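Local coordinates for phosphatidylethanolamine-binding protein, putative (Plasmodium falciparum, PDB 2R77), which probably binds phosphatidylethanolamine and may regulate protein kinase activity, at residues T142-I154 and N193-E205. Sequence-based numbering, arbitrary orientation.
Sequences TGLHRISFIISLI and NMKIVGYNWCQIE
Ile151 O is gripped by two successive amides of the facing strand, Val197 N at 2.8 Å and the longer Gly198 N at 3.3 Å, both arriving from the same face of its carbonyl plane. This is a classic beta bulge: Val197 and Gly198 together face Ile151, and the antiparallel register slips by one residue before Ser152 pairs with Ile196. Beyond the bulge, Leu153 lays CG and CD1 against Val197 CG1, crossing it at about a right angle. Met194 runs nearly straight to SD, 3.3 Å from Ser152 OG, and then bends at chi3 (-73°) so that CE also comes close to this buried hydroxyl, which has no hydrogen-bonding partner in the model.

On the other side of the bulge, Ile151 N and Phe149 N bond to Gly198 O and Asn200 O. Tyr199, with CG anti to the backbone N (chi1 -180°), swings its ring along the neighbouring strand. Ile150 CG1 meets the ring edge in plane, 3.6 Å from Tyr199 CD1, and the phenol OH donates to Ser148 OG at 2.7 Å. Ser148 OG in turn donates to Arg146 O, the carbonyl of the residue centring an inverse gamma turn, while the guanidinium of Arg146 makes a salt bridge with Asp94. Pairing resumes past this turn in the single bridge between His145 and Ile204, and a water that accepts from Thr142 N lies 2.8 Å from both Gly143 O and Glu205 OXT.

Strand 148-155 is bonded on its other edge to strand 84-95 and so lies inside the five-stranded antiparallel sheet, with 196-201 as one of its two edge strands, in this beta-rich fold of the phosphatidylethanolamine-binding protein family.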
# COMPACT_ATOMS: atom_id res chain seq x y z
N THR A 142 9.83 11.06 -13.83
CA THR A 142 10.48 10.47 -12.65
C THR A 142 10.31 8.94 -12.61
O THR A 142 10.26 8.32 -11.53
CB THR A 142 9.99 11.14 -11.31
OG1 THR A 142 8.59 10.89 -11.13
CG2 THR A 142 10.28 12.69 -11.32
N GLY A 143 10.24 8.34 -13.81
CA GLY A 143 10.18 6.90 -13.98
C GLY A 143 8.85 6.29 -13.56
O GLY A 143 7.88 7.00 -13.26
N LEU A 144 8.81 4.96 -13.57
CA LEU A 144 7.62 4.18 -13.20
C LEU A 144 7.60 3.96 -11.68
O LEU A 144 8.39 3.17 -11.12
CB LEU A 144 7.65 2.84 -13.93
CG LEU A 144 7.35 2.92 -15.42
CD1 LEU A 144 7.83 1.65 -16.13
CD2 LEU A 144 5.85 3.20 -15.76
N HIS A 145 6.75 4.71 -10.99
CA HIS A 145 6.61 4.53 -9.55
C HIS A 145 5.86 3.22 -9.24
O HIS A 145 4.82 2.94 -9.84
CB HIS A 145 5.88 5.72 -8.92
CG HIS A 145 6.62 7.01 -9.02
ND1 HIS A 145 6.64 7.94 -8.00
CD2 HIS A 145 7.30 7.58 -10.06
CE1 HIS A 145 7.36 8.99 -8.38
NE2 HIS A 145 7.77 8.79 -9.62
N ARG A 146 6.38 2.45 -8.28
CA ARG A 146 5.82 1.14 -7.95
C ARG A 146 4.75 1.32 -6.86
O ARG A 146 4.96 0.96 -5.69
CB ARG A 146 6.94 0.19 -7.50
CG ARG A 146 7.88 -0.15 -8.68
CD ARG A 146 9.20 -0.73 -8.20
NE ARG A 146 10.09 0.29 -7.64
CZ ARG A 146 11.35 0.07 -7.27
NH1 ARG A 146 11.89 -1.16 -7.39
NH2 ARG A 146 12.07 1.06 -6.76
N ILE A 147 3.63 1.90 -7.28
CA ILE A 147 2.52 2.21 -6.36
C ILE A 147 2.06 0.89 -5.71
O ILE A 147 1.67 -0.05 -6.39
CB ILE A 147 1.35 2.94 -7.10
CG1 ILE A 147 1.83 4.30 -7.66
CG2 ILE A 147 0.17 3.17 -6.16
CD1 ILE A 147 2.51 5.19 -6.63
N SER A 148 2.12 0.88 -4.38
CA SER A 148 2.05 -0.35 -3.58
C SER A 148 0.87 -0.41 -2.63
O SER A 148 0.54 0.59 -2.00
CB SER A 148 3.36 -0.47 -2.79
OG SER A 148 4.42 -0.81 -3.67
N PHE A 149 0.23 -1.59 -2.54
CA PHE A 149 -0.84 -1.81 -1.58
C PHE A 149 -0.35 -2.90 -0.64
O PHE A 149 -0.08 -4.02 -1.08
CB PHE A 149 -2.14 -2.24 -2.29
CG PHE A 149 -2.76 -1.14 -3.13
CD1 PHE A 149 -3.74 -0.32 -2.60
CD2 PHE A 149 -2.32 -0.93 -4.44
CE1 PHE A 149 -4.33 0.68 -3.38
CE2 PHE A 149 -2.90 0.10 -5.22
CZ PHE A 149 -3.89 0.90 -4.68
N ILE A 150 -0.16 -2.54 0.62
CA ILE A 150 0.41 -3.44 1.61
C ILE A 150 -0.65 -3.70 2.67
O ILE A 150 -1.22 -2.75 3.22
CB ILE A 150 1.67 -2.83 2.25
CG1 ILE A 150 2.72 -2.49 1.16
CG2 ILE A 150 2.27 -3.78 3.31
CD1 ILE A 150 3.87 -1.64 1.67
N ILE A 151 -0.88 -4.97 2.97
CA ILE A 151 -1.84 -5.34 4.00
C ILE A 151 -1.06 -5.90 5.19
O ILE A 151 -0.22 -6.78 5.02
CB ILE A 151 -2.83 -6.43 3.47
CG1 ILE A 151 -3.40 -6.05 2.09
CG2 ILE A 151 -3.93 -6.68 4.48
CD1 ILE A 151 -3.95 -4.61 2.00
N SER A 152 -1.36 -5.40 6.39
CA SER A 152 -0.75 -5.94 7.62
C SER A 152 -1.84 -6.29 8.62
O SER A 152 -3.00 -5.93 8.41
CB SER A 152 0.27 -4.97 8.19
OG SER A 152 -0.35 -3.80 8.74
N LEU A 153 -1.48 -7.00 9.69
CA LEU A 153 -2.45 -7.43 10.71
C LEU A 153 -2.26 -6.73 12.03
O LEU A 153 -1.14 -6.71 12.56
CB LEU A 153 -2.28 -8.92 10.99
CG LEU A 153 -3.00 -9.94 10.16
CD1 LEU A 153 -2.64 -11.32 10.68
CD2 LEU A 153 -4.50 -9.68 10.25
N ILE A 154 -3.34 -6.19 12.58
CA ILE A 154 -3.27 -5.48 13.85
C ILE A 154 -4.34 -6.04 14.80
O ILE A 154 -5.44 -6.39 14.37
CB ILE A 154 -3.45 -3.95 13.63
CG1 ILE A 154 -3.04 -3.13 14.86
CG2 ILE A 154 -4.85 -3.59 13.18
CD1 ILE A 154 -3.00 -1.64 14.58
N ASN A 193 4.17 -4.24 15.74
CA ASN A 193 4.01 -5.69 15.86
C ASN A 193 2.91 -6.23 14.96
O ASN A 193 2.04 -6.99 15.41
CB ASN A 193 3.74 -6.11 17.32
CG ASN A 193 4.65 -5.43 18.31
OD1 ASN A 193 5.86 -5.35 18.11
ND2 ASN A 193 4.07 -4.93 19.39
N MET A 194 2.96 -5.81 13.69
CA MET A 194 2.01 -6.21 12.66
C MET A 194 2.70 -7.08 11.61
O MET A 194 3.66 -6.65 10.96
CB MET A 194 1.43 -4.97 11.95
CG MET A 194 0.84 -3.92 12.83
SD MET A 194 -0.15 -2.75 11.84
CE MET A 194 1.13 -1.82 11.01
N LYS A 195 2.20 -8.30 11.44
CA LYS A 195 2.65 -9.14 10.36
C LYS A 195 2.20 -8.52 9.04
O LYS A 195 1.04 -8.13 8.92
CB LYS A 195 2.06 -10.54 10.52
CG LYS A 195 2.50 -11.54 9.49
CD LYS A 195 1.80 -12.90 9.63
CE LYS A 195 2.33 -13.87 8.56
NZ LYS A 195 1.67 -15.21 8.57
N ILE A 196 3.11 -8.44 8.07
CA ILE A 196 2.71 -8.11 6.71
C ILE A 196 2.16 -9.37 6.03
O ILE A 196 2.83 -10.41 5.98
CB ILE A 196 3.86 -7.44 5.90
CG1 ILE A 196 4.20 -6.08 6.55
CG2 ILE A 196 3.46 -7.33 4.43
CD1 ILE A 196 5.42 -5.37 6.03
N VAL A 197 0.90 -9.29 5.58
CA VAL A 197 0.20 -10.51 5.08
C VAL A 197 -0.25 -10.49 3.62
O VAL A 197 -0.55 -11.53 3.05
CB VAL A 197 -0.99 -10.95 6.02
CG1 VAL A 197 -0.48 -11.28 7.44
CG2 VAL A 197 -2.05 -9.87 6.10
N GLY A 198 -0.28 -9.32 2.98
CA GLY A 198 -0.69 -9.27 1.58
C GLY A 198 -0.05 -8.10 0.85
O GLY A 198 0.35 -7.10 1.48
N TYR A 199 0.05 -8.22 -0.46
CA TYR A 199 0.69 -7.17 -1.24
C TYR A 199 0.30 -7.22 -2.70
O TYR A 199 0.23 -8.28 -3.33
CB TYR A 199 2.20 -7.33 -1.13
CG TYR A 199 2.99 -6.28 -1.89
CD1 TYR A 199 3.15 -5.00 -1.36
CD2 TYR A 199 3.53 -6.57 -3.15
CE1 TYR A 199 3.90 -4.01 -2.03
CE2 TYR A 199 4.27 -5.58 -3.84
CZ TYR A 199 4.44 -4.32 -3.27
OH TYR A 199 5.16 -3.36 -3.96
N ASN A 200 0.06 -6.04 -3.25
CA ASN A 200 -0.07 -5.92 -4.69
C ASN A 200 0.51 -4.59 -5.13
O ASN A 200 0.64 -3.67 -4.31
CB ASN A 200 -1.53 -6.05 -5.13
CG ASN A 200 -1.68 -6.75 -6.49
OD1 ASN A 200 -0.77 -6.70 -7.35
ND2 ASN A 200 -2.83 -7.43 -6.69
N TRP A 201 0.84 -4.48 -6.41
CA TRP A 201 1.43 -3.24 -6.92
C TRP A 201 1.18 -3.04 -8.40
O TRP A 201 0.82 -3.97 -9.10
CB TRP A 201 2.93 -3.18 -6.62
CG TRP A 201 3.81 -4.06 -7.52
CD1 TRP A 201 4.70 -3.63 -8.49
CD2 TRP A 201 3.91 -5.50 -7.48
NE1 TRP A 201 5.32 -4.73 -9.08
CE2 TRP A 201 4.86 -5.88 -8.47
CE3 TRP A 201 3.28 -6.50 -6.72
CZ2 TRP A 201 5.20 -7.24 -8.71
CZ3 TRP A 201 3.63 -7.87 -6.97
CH2 TRP A 201 4.58 -8.20 -7.95
N CYS A 202 1.36 -1.80 -8.84
CA CYS A 202 1.34 -1.50 -10.27
C CYS A 202 2.45 -0.48 -10.48
O CYS A 202 3.13 -0.09 -9.52
CB CYS A 202 -0.03 -0.93 -10.72
SG CYS A 202 -0.48 0.62 -9.77
N GLN A 203 2.67 -0.08 -11.73
CA GLN A 203 3.69 0.91 -12.05
C GLN A 203 3.05 2.06 -12.82
O GLN A 203 2.32 1.84 -13.78
CB GLN A 203 4.82 0.29 -12.87
CG GLN A 203 5.56 -0.76 -12.08
CD GLN A 203 6.72 -1.33 -12.87
OE1 GLN A 203 7.81 -0.76 -12.90
NE2 GLN A 203 6.49 -2.47 -13.52
N ILE A 204 3.27 3.28 -12.35
CA ILE A 204 2.68 4.46 -12.96
C ILE A 204 3.75 5.53 -13.17
O ILE A 204 4.52 5.81 -12.24
CB ILE A 204 1.52 5.03 -12.06
CG1 ILE A 204 0.48 3.94 -11.77
CG2 ILE A 204 0.84 6.24 -12.73
CD1 ILE A 204 -0.67 4.39 -10.83
N GLU A 205 3.81 6.10 -14.38
CA GLU A 205 4.75 7.20 -14.64
C GLU A 205 4.01 8.53 -14.86
O GLU A 205 2.78 8.54 -15.09
CB GLU A 205 5.69 6.91 -15.81
CG GLU A 205 5.02 6.78 -17.18
CD GLU A 205 5.95 6.22 -18.22
OE1 GLU A 205 7.20 6.22 -17.99
OE2 GLU A 205 5.45 5.76 -19.25
OXT GLU A 205 4.65 9.60 -14.80
O HOH W 1 7.37 9.61 -14.06
O HOH W 2 0.29 -9.54 13.32